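Local structure of conserved hypothetical protein (Sulfolobus solfataricus, 2FNA) at residues 26-31 and 54-59; 45-50 and 172-177. The protein binds ADP and magnesium and probably hydrolyses ATP as an archaeal AAA+ ATPase that also carries a predicted winged helix-turn-helix domain. All coordinates share one frame; numbering follows the deposited sequence.

In the fold
Contacts 1 and 2 lie with their centres about 9 Å apart on the same parallel sheet, of strand order 58-62, 139-144, 171-177, 32-37, 202-206. Along the chain their segments alternate: 26-31, 45-50, 54-59, then 172-177 after more than a hundred residues. Helix 43-54 supplies 45-50 to contact 2 and ends in contact 1, whose second segment leads into strand 58-62. The two also touch directly: L28 CD2 packs 4.0 Å from I174 CD1, and P31 O, 2.8 Å from F173 N, is probably hydrogen-bonded to it. Contact 2 reaches the ADP end of the P-loop NTPase core, while contact 1 closes the other end of the same helix against the sheet.

Contact 1 (26-31 and 54-59); sequences KGLRAP and LNLPYI. With EDO (1,2-ethanediol), chain E.
K26 and L54 have the closest CA atoms across this pair, 6.9 Å apart, each near the C-terminal end of its helix; L28 and N55 are the first residues to leave helical geometry, both with positive phi. L54 contributes the largest share of the packing with its two methyl branches. L54 CD2 rests 3.6 Å from the carbonyl oxygen K26 O, a van der Waals approach, and lies 4.2 Å from CE of K26 as the two side chains run antiparallel, side by side. The other branch, L54 CD1, meets CD1 of L28 tip to tip at 3.9 Å. L28 can reach it because its CG stands beside the backbone N, anti to the carbonyl carbon (chi1 -62°). The same L28 CD1 comes within 4.3 Å of L56 CD1, a looser touch that brings the segment beyond the helix into the apolar cluster. The amine of K26 is turned to a different task: its chain bends at chi3 (70°), and NZ forms a salt bridge with E53, one residue before L54. With 176 Å² buried in total, this is a small, largely apolar join between two helix ends and the loop after the second. L28, L54 and L56 all also lie on I140 of strand 139-144, and L28 reaches K172 and I174 of strand 171-177, so the ends of helices 19-27 and 43-54 meet over the parallel sheet.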
loop_
_atom_site.group_PDB
_atom_site.type_symbol
_atom_site.label_atom_id
_atom_site.label_comp_id
_atom_site.label_asym_id
_atom_site.label_seq_id
_atom_site.Cartn_x
_atom_site.Cartn_y
_atom_site.Cartn_z
ATOM N N LYS A 26 2.189 -10.593 12.580
ATOM C CA LYS A 26 1.353 -11.163 13.623
ATOM C C LYS A 26 1.864 -10.949 15.049
ATOM O O LYS A 26 1.071 -10.994 15.988
ATOM C CB LYS A 26 1.173 -12.678 13.362
ATOM C CG LYS A 26 0.247 -12.973 12.191
ATOM C CD LYS A 26 0.146 -14.485 11.914
ATOM C CE LYS A 26 -0.598 -15.219 12.993
ATOM N NZ LYS A 26 -0.286 -16.690 12.976
ATOM N N GLY A 27 3.178 -10.745 15.209
ATOM C CA GLY A 27 3.783 -10.492 16.511
ATOM C C GLY A 27 3.355 -9.174 17.129
ATOM O O GLY A 27 3.423 -9.016 18.348
ATOM N N LEU A 28 2.908 -8.231 16.296
ATOM C CA LEU A 28 2.424 -6.928 16.779
ATOM C C LEU A 28 3.424 -6.406 17.829
ATOM O O LEU A 28 3.065 -6.075 18.946
ATOM C CB LEU A 28 1.011 -7.074 17.363
ATOM C CG LEU A 28 -0.108 -7.541 16.401
ATOM C CD1 LEU A 28 -1.409 -7.801 17.156
ATOM C CD2 LEU A 28 -0.381 -6.561 15.286
ATOM N N ARG A 29 4.690 -6.383 17.411
ATOM C CA ARG A 29 5.848 -6.243 18.262
ATOM C C ARG A 29 6.095 -4.833 18.795
ATOM O O ARG A 29 6.884 -4.654 19.710
ATOM C CB ARG A 29 7.078 -6.752 17.499
ATOM C CG ARG A 29 7.055 -8.256 17.288
ATOM C CD ARG A 29 8.209 -8.757 16.449
ATOM N NE ARG A 29 8.004 -10.162 16.081
ATOM C CZ ARG A 29 8.859 -10.907 15.377
ATOM N NH1 ARG A 29 10.000 -10.391 14.931
ATOM N NH2 ARG A 29 8.566 -12.181 15.115
ATOM N N ALA A 30 5.454 -3.838 18.188
ATOM C CA ALA A 30 5.359 -2.492 18.746
ATOM C C ALA A 30 3.899 -2.035 18.563
ATOM O O ALA A 30 3.131 -2.665 17.841
ATOM C CB ALA A 30 6.307 -1.558 18.030
ATOM N N PRO A 31 3.491 -0.970 19.251
ATOM C CA PRO A 31 2.140 -0.437 19.018
ATOM C C PRO A 31 1.811 -0.086 17.563
ATOM O O PRO A 31 0.625 -0.102 17.170
ATOM C CB PRO A 31 2.111 0.805 19.906
ATOM C CG PRO A 31 3.037 0.446 21.029
ATOM C CD PRO A 31 4.166 -0.279 20.364
ATOM N N LEU A 54 -4.917 -14.301 13.654
ATOM C CA LEU A 54 -4.899 -13.791 15.033
ATOM C C LEU A 54 -6.257 -13.887 15.694
ATOM O O LEU A 54 -6.330 -14.031 16.909
ATOM C CB LEU A 54 -4.428 -12.337 15.094
ATOM C CG LEU A 54 -2.937 -12.092 14.847
ATOM C CD1 LEU A 54 -2.652 -10.601 14.691
ATOM C CD2 LEU A 54 -2.111 -12.737 15.972
ATOM N N ASN A 55 -7.342 -13.785 14.921
ATOM C CA ASN A 55 -8.678 -13.911 15.535
ATOM C C ASN A 55 -8.835 -12.870 16.653
ATOM O O ASN A 55 -9.269 -13.150 17.786
ATOM C CB ASN A 55 -8.875 -15.347 16.070
ATOM C CG ASN A 55 -10.315 -15.667 16.419
ATOM O OD1 ASN A 55 -11.234 -15.152 15.811
ATOM N ND2 ASN A 55 -10.508 -16.512 17.423
ATOM N N LEU A 56 -8.466 -11.645 16.322
ATOM C CA LEU A 56 -8.643 -10.513 17.223
ATOM C C LEU A 56 -9.583 -9.517 16.560
ATOM O O LEU A 56 -9.570 -9.385 15.337
ATOM C CB LEU A 56 -7.305 -9.822 17.540
ATOM C CG LEU A 56 -6.326 -10.513 18.503
ATOM C CD1 LEU A 56 -4.980 -9.793 18.455
ATOM C CD2 LEU A 56 -6.870 -10.565 19.904
ATOM N N PRO A 57 -10.356 -8.776 17.375
ATOM C CA PRO A 57 -11.205 -7.732 16.834
ATOM C C PRO A 57 -10.355 -6.731 16.058
ATOM O O PRO A 57 -9.183 -6.515 16.378
ATOM C CB PRO A 57 -11.804 -7.061 18.064
ATOM C CG PRO A 57 -11.098 -7.616 19.231
ATOM C CD PRO A 57 -10.396 -8.844 18.848
ATOM N N TYR A 58 -10.932 -6.144 15.029
ATOM C CA TYR A 58 -10.186 -5.224 14.206
ATOM C C TYR A 58 -11.112 -4.259 13.478
ATOM O O TYR A 58 -12.338 -4.497 13.342
ATOM C CB TYR A 58 -9.315 -5.990 13.206
ATOM C CG TYR A 58 -10.103 -6.709 12.126
ATOM C CD1 TYR A 58 -10.584 -8.013 12.328
ATOM C CD2 TYR A 58 -10.384 -6.088 10.914
ATOM C CE1 TYR A 58 -11.330 -8.685 11.332
ATOM C CE2 TYR A 58 -11.138 -6.749 9.916
ATOM C CZ TYR A 58 -11.590 -8.042 10.133
ATOM O OH TYR A 58 -12.307 -8.668 9.146
ATOM N N ILE A 59 -10.494 -3.148 13.073
ATOM C CA ILE A 59 -11.062 -2.113 12.235
ATOM C C ILE A 59 -10.158 -2.076 11.002
ATOM O O ILE A 59 -8.955 -1.953 11.138
ATOM C CB ILE A 59 -10.976 -0.740 12.970
ATOM C CG1 ILE A 59 -12.032 -0.650 14.079
ATOM C CG2 ILE A 59 -11.057 0.441 11.986
ATOM C CD1 ILE A 59 -13.450 -0.601 13.599
HETATM C C1 EDO E . -14.119 -7.043 12.086
HETATM O O1 EDO E . -14.959 -6.483 11.069
HETATM C C2 EDO E . -14.646 -6.702 13.473
HETATM O O2 EDO E . -13.728 -7.193 14.468
#

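Contact 2 (45-50 and 172-177); sequences SIIKIG and KFIMSG. With ADP (adenosine-5'-diphosphate), chain D; EDO (1,2-ethanediol), chain H.
The helix that follows the probable Walker A P-loop packs here on a central strand of the ATPase sheet, with the ADP pocket at its N-terminal end. I47 makes the contact from the helix. The methyl I47 CD1 lies 3.9 Å from CG2 of I174 and 3.8 Å from CB of S176, thus spanning two residues that face the helix from the same side of the strand, while the intervening selenomethionine M175 points away. I47 CG1 meets the same methyl, I174 CG2, at 3.9 Å. The I47 and I174 side chains lie alongside each other, pointing opposite ways, and the I174 branch used is CG2, the one anti to its backbone N. The nearest CA atoms, those of I47 and I174, are 7.9 Å apart, and the summed buried surface is 125 Å². S176 offers I47 its carbon, whereas its hydroxyl OG turns elsewhere, flanked by its own N and C (chi1 72°), and is hydrogen-bonded with D144 and with the backbone N of E145. The S176 side chain lies about 6 Å from the bound magnesium ion.

Two residues before I47, S45 grips one alpha-phosphate oxygen twice: S45 N donates to ADP O1A at 2.9 Å with an N-H...O angle of 148°, and S45 OG donates to the same O1A at 2.6 Å. That hydroxyl is also hydrogen-bonded with the backbone N of K9. The helix N-terminus would probably add favourable electrostatics to this anion. Around the apolar join, I47 also touches V142 of strand 139-144, I174 touches V35 of strand 32-37, and both meet L25, placing helix 43-54 beside helix 19-27 on one face of the sheet.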
loop_
_atom_site.group_PDB
_atom_site.type_symbol
_atom_site.label_atom_id
_atom_site.label_comp_id
_atom_site.label_asym_id
_atom_site.label_seq_id
_atom_site.Cartn_x
_atom_site.Cartn_y
_atom_site.Cartn_z
ATOM N N SER A 45 -2.611 -8.622 1.353
ATOM C CA SER A 45 -2.707 -10.075 1.589
ATOM C C SER A 45 -2.171 -10.539 2.958
ATOM O O SER A 45 -2.866 -11.285 3.708
ATOM C CB SER A 45 -2.021 -10.862 0.446
ATOM O OG SER A 45 -2.594 -10.606 -0.848
ATOM N N ILE A 46 -0.946 -10.159 3.307
ATOM C CA ILE A 46 -0.406 -10.650 4.582
ATOM C C ILE A 46 -1.121 -10.045 5.772
ATOM O O ILE A 46 -1.199 -10.672 6.814
ATOM C CB ILE A 46 1.116 -10.462 4.754
ATOM C CG1 ILE A 46 1.543 -8.988 4.772
ATOM C CG2 ILE A 46 1.879 -11.270 3.737
ATOM C CD1 ILE A 46 2.906 -8.804 5.446
ATOM N N ILE A 47 -1.647 -8.832 5.598
ATOM C CA ILE A 47 -2.441 -8.155 6.617
ATOM C C ILE A 47 -3.738 -8.917 6.843
ATOM O O ILE A 47 -4.103 -9.205 7.993
ATOM C CB ILE A 47 -2.725 -6.679 6.236
ATOM C CG1 ILE A 47 -1.431 -5.864 6.310
ATOM C CG2 ILE A 47 -3.733 -6.015 7.191
ATOM C CD1 ILE A 47 -1.562 -4.440 5.845
ATOM N N LYS A 48 -4.429 -9.243 5.750
ATOM C CA LYS A 48 -5.644 -10.072 5.825
ATOM C C LYS A 48 -5.379 -11.471 6.398
ATOM O O LYS A 48 -6.092 -11.929 7.274
ATOM C CB LYS A 48 -6.246 -10.185 4.455
ATOM C CG LYS A 48 -6.830 -8.853 3.988
ATOM C CD LYS A 48 -7.044 -8.825 2.481
ATOM C CE LYS A 48 -8.434 -8.453 2.158
ATOM N NZ LYS A 48 -9.367 -9.545 2.586
ATOM N N ILE A 49 -4.329 -12.135 5.926
ATOM C CA ILE A 49 -3.947 -13.430 6.455
ATOM C C ILE A 49 -3.661 -13.288 7.940
ATOM O O ILE A 49 -4.178 -14.062 8.737
ATOM C CB ILE A 49 -2.721 -14.000 5.693
ATOM C CG1 ILE A 49 -3.128 -14.409 4.276
ATOM C CG2 ILE A 49 -2.079 -15.172 6.450
ATOM C CD1 ILE A 49 -1.944 -14.613 3.365
ATOM N N GLY A 50 -2.851 -12.270 8.302
ATOM C CA GLY A 50 -2.443 -12.012 9.687
ATOM C C GLY A 50 -3.626 -11.805 10.622
ATOM O O GLY A 50 -3.692 -12.429 11.652
ATOM N N LYS A 172 -3.293 -1.945 18.760
ATOM C CA LYS A 172 -2.181 -2.297 17.888
ATOM C C LYS A 172 -2.477 -1.874 16.459
ATOM O O LYS A 172 -3.426 -2.366 15.855
ATOM C CB LYS A 172 -1.948 -3.800 17.922
ATOM C CG LYS A 172 -1.755 -4.389 19.283
ATOM C CD LYS A 172 -0.498 -3.876 19.937
ATOM C CE LYS A 172 -0.291 -4.435 21.353
ATOM N NZ LYS A 172 0.708 -3.545 21.964
ATOM N N PHE A 173 -1.682 -0.946 15.920
ATOM C CA PHE A 173 -1.879 -0.459 14.570
ATOM C C PHE A 173 -1.078 -1.252 13.573
ATOM O O PHE A 173 0.103 -1.622 13.818
ATOM C CB PHE A 173 -1.410 0.990 14.431
ATOM C CG PHE A 173 -2.232 1.972 15.193
ATOM C CD1 PHE A 173 -3.329 2.584 14.588
ATOM C CD2 PHE A 173 -1.905 2.316 16.491
ATOM C CE1 PHE A 173 -4.111 3.478 15.290
ATOM C CE2 PHE A 173 -2.667 3.236 17.187
ATOM C CZ PHE A 173 -3.770 3.814 16.581
ATOM N N ILE A 174 -1.683 -1.453 12.407
ATOM C CA ILE A 174 -0.953 -1.942 11.269
ATOM C C ILE A 174 -1.130 -0.922 10.156
ATOM O O ILE A 174 -2.255 -0.661 9.718
ATOM C CB ILE A 174 -1.425 -3.369 10.818
ATOM C CG1 ILE A 174 -1.183 -4.388 11.921
ATOM C CG2 ILE A 174 -0.698 -3.809 9.547
ATOM C CD1 ILE A 174 -1.875 -5.706 11.654
HETATM N N MSE A 175 -0.016 -0.354 9.704
HETATM C CA MSE A 175 -0.061 0.680 8.667
HETATM C C MSE A 175 0.782 0.245 7.499
HETATM O O MSE A 175 1.997 0.034 7.642
HETATM C CB MSE A 175 0.482 2.023 9.199
HETATM C CG MSE A 175 -0.137 2.423 10.524
HETATM SE SE MSE A 175 0.286 4.211 11.175
HETATM C CE MSE A 175 -0.728 4.068 12.741
ATOM N N SER A 176 0.167 0.181 6.329
ATOM C CA SER A 176 0.880 -0.237 5.142
ATOM C C SER A 176 1.075 0.937 4.204
ATOM O O SER A 176 0.322 1.909 4.257
ATOM C CB SER A 176 0.109 -1.336 4.412
ATOM O OG SER A 176 -1.040 -0.800 3.791
ATOM N N GLY A 177 2.098 0.868 3.366
ATOM C CA GLY A 177 2.226 1.863 2.315
ATOM C C GLY A 177 3.013 1.420 1.128
ATOM O O GLY A 177 4.145 0.940 1.260
HETATM P PB ADP D . -0.357 -4.938 -2.269
HETATM O O1B ADP D . 1.059 -4.999 -1.796
HETATM O O2B ADP D . -0.503 -4.063 -3.511
HETATM O O3B ADP D . -1.405 -4.713 -1.232
HETATM P PA ADP D . -1.873 -7.429 -2.741
HETATM O O1A ADP D . -2.017 -8.121 -1.424
HETATM O O2A ADP D . -3.082 -6.676 -3.108
HETATM O O3A ADP D . -0.570 -6.466 -2.893
HETATM O "O5'" ADP D . -1.417 -8.542 -3.780
HETATM C "C5'" ADP D . -1.361 -8.299 -5.197
HETATM C "C4'" ADP D . -1.795 -9.552 -5.953
HETATM O "O4'" ADP D . -0.798 -10.556 -5.919
HETATM C "C3'" ADP D . -3.024 -10.215 -5.413
HETATM O "O3'" ADP D . -3.659 -10.896 -6.517
HETATM C "C2'" ADP D . -2.494 -11.265 -4.463
HETATM O "O2'" ADP D . -3.379 -12.364 -4.306
HETATM C "C1'" ADP D . -1.250 -11.686 -5.195
HETATM N N9 ADP D . -0.129 -12.094 -4.356
HETATM C C8 ADP D . 0.857 -11.287 -3.909
HETATM N N7 ADP D . 1.761 -11.992 -3.230
HETATM C C5 ADP D . 1.341 -13.280 -3.217
HETATM C C6 ADP D . 1.824 -14.570 -2.679
HETATM N N6 ADP D . 2.965 -14.624 -1.961
HETATM N N1 ADP D . 1.097 -15.696 -2.927
HETATM C C2 ADP D . -0.038 -15.670 -3.651
HETATM N N3 ADP D . -0.533 -14.537 -4.178
HETATM C C4 ADP D . 0.110 -13.350 -3.996
HETATM C C1 EDO H . -9.855 -9.580 6.476
HETATM O O1 EDO H . -10.077 -10.336 5.281
HETATM C C2 EDO H . -10.758 -8.350 6.477
HETATM O O2 EDO H . -10.565 -7.550 5.299
#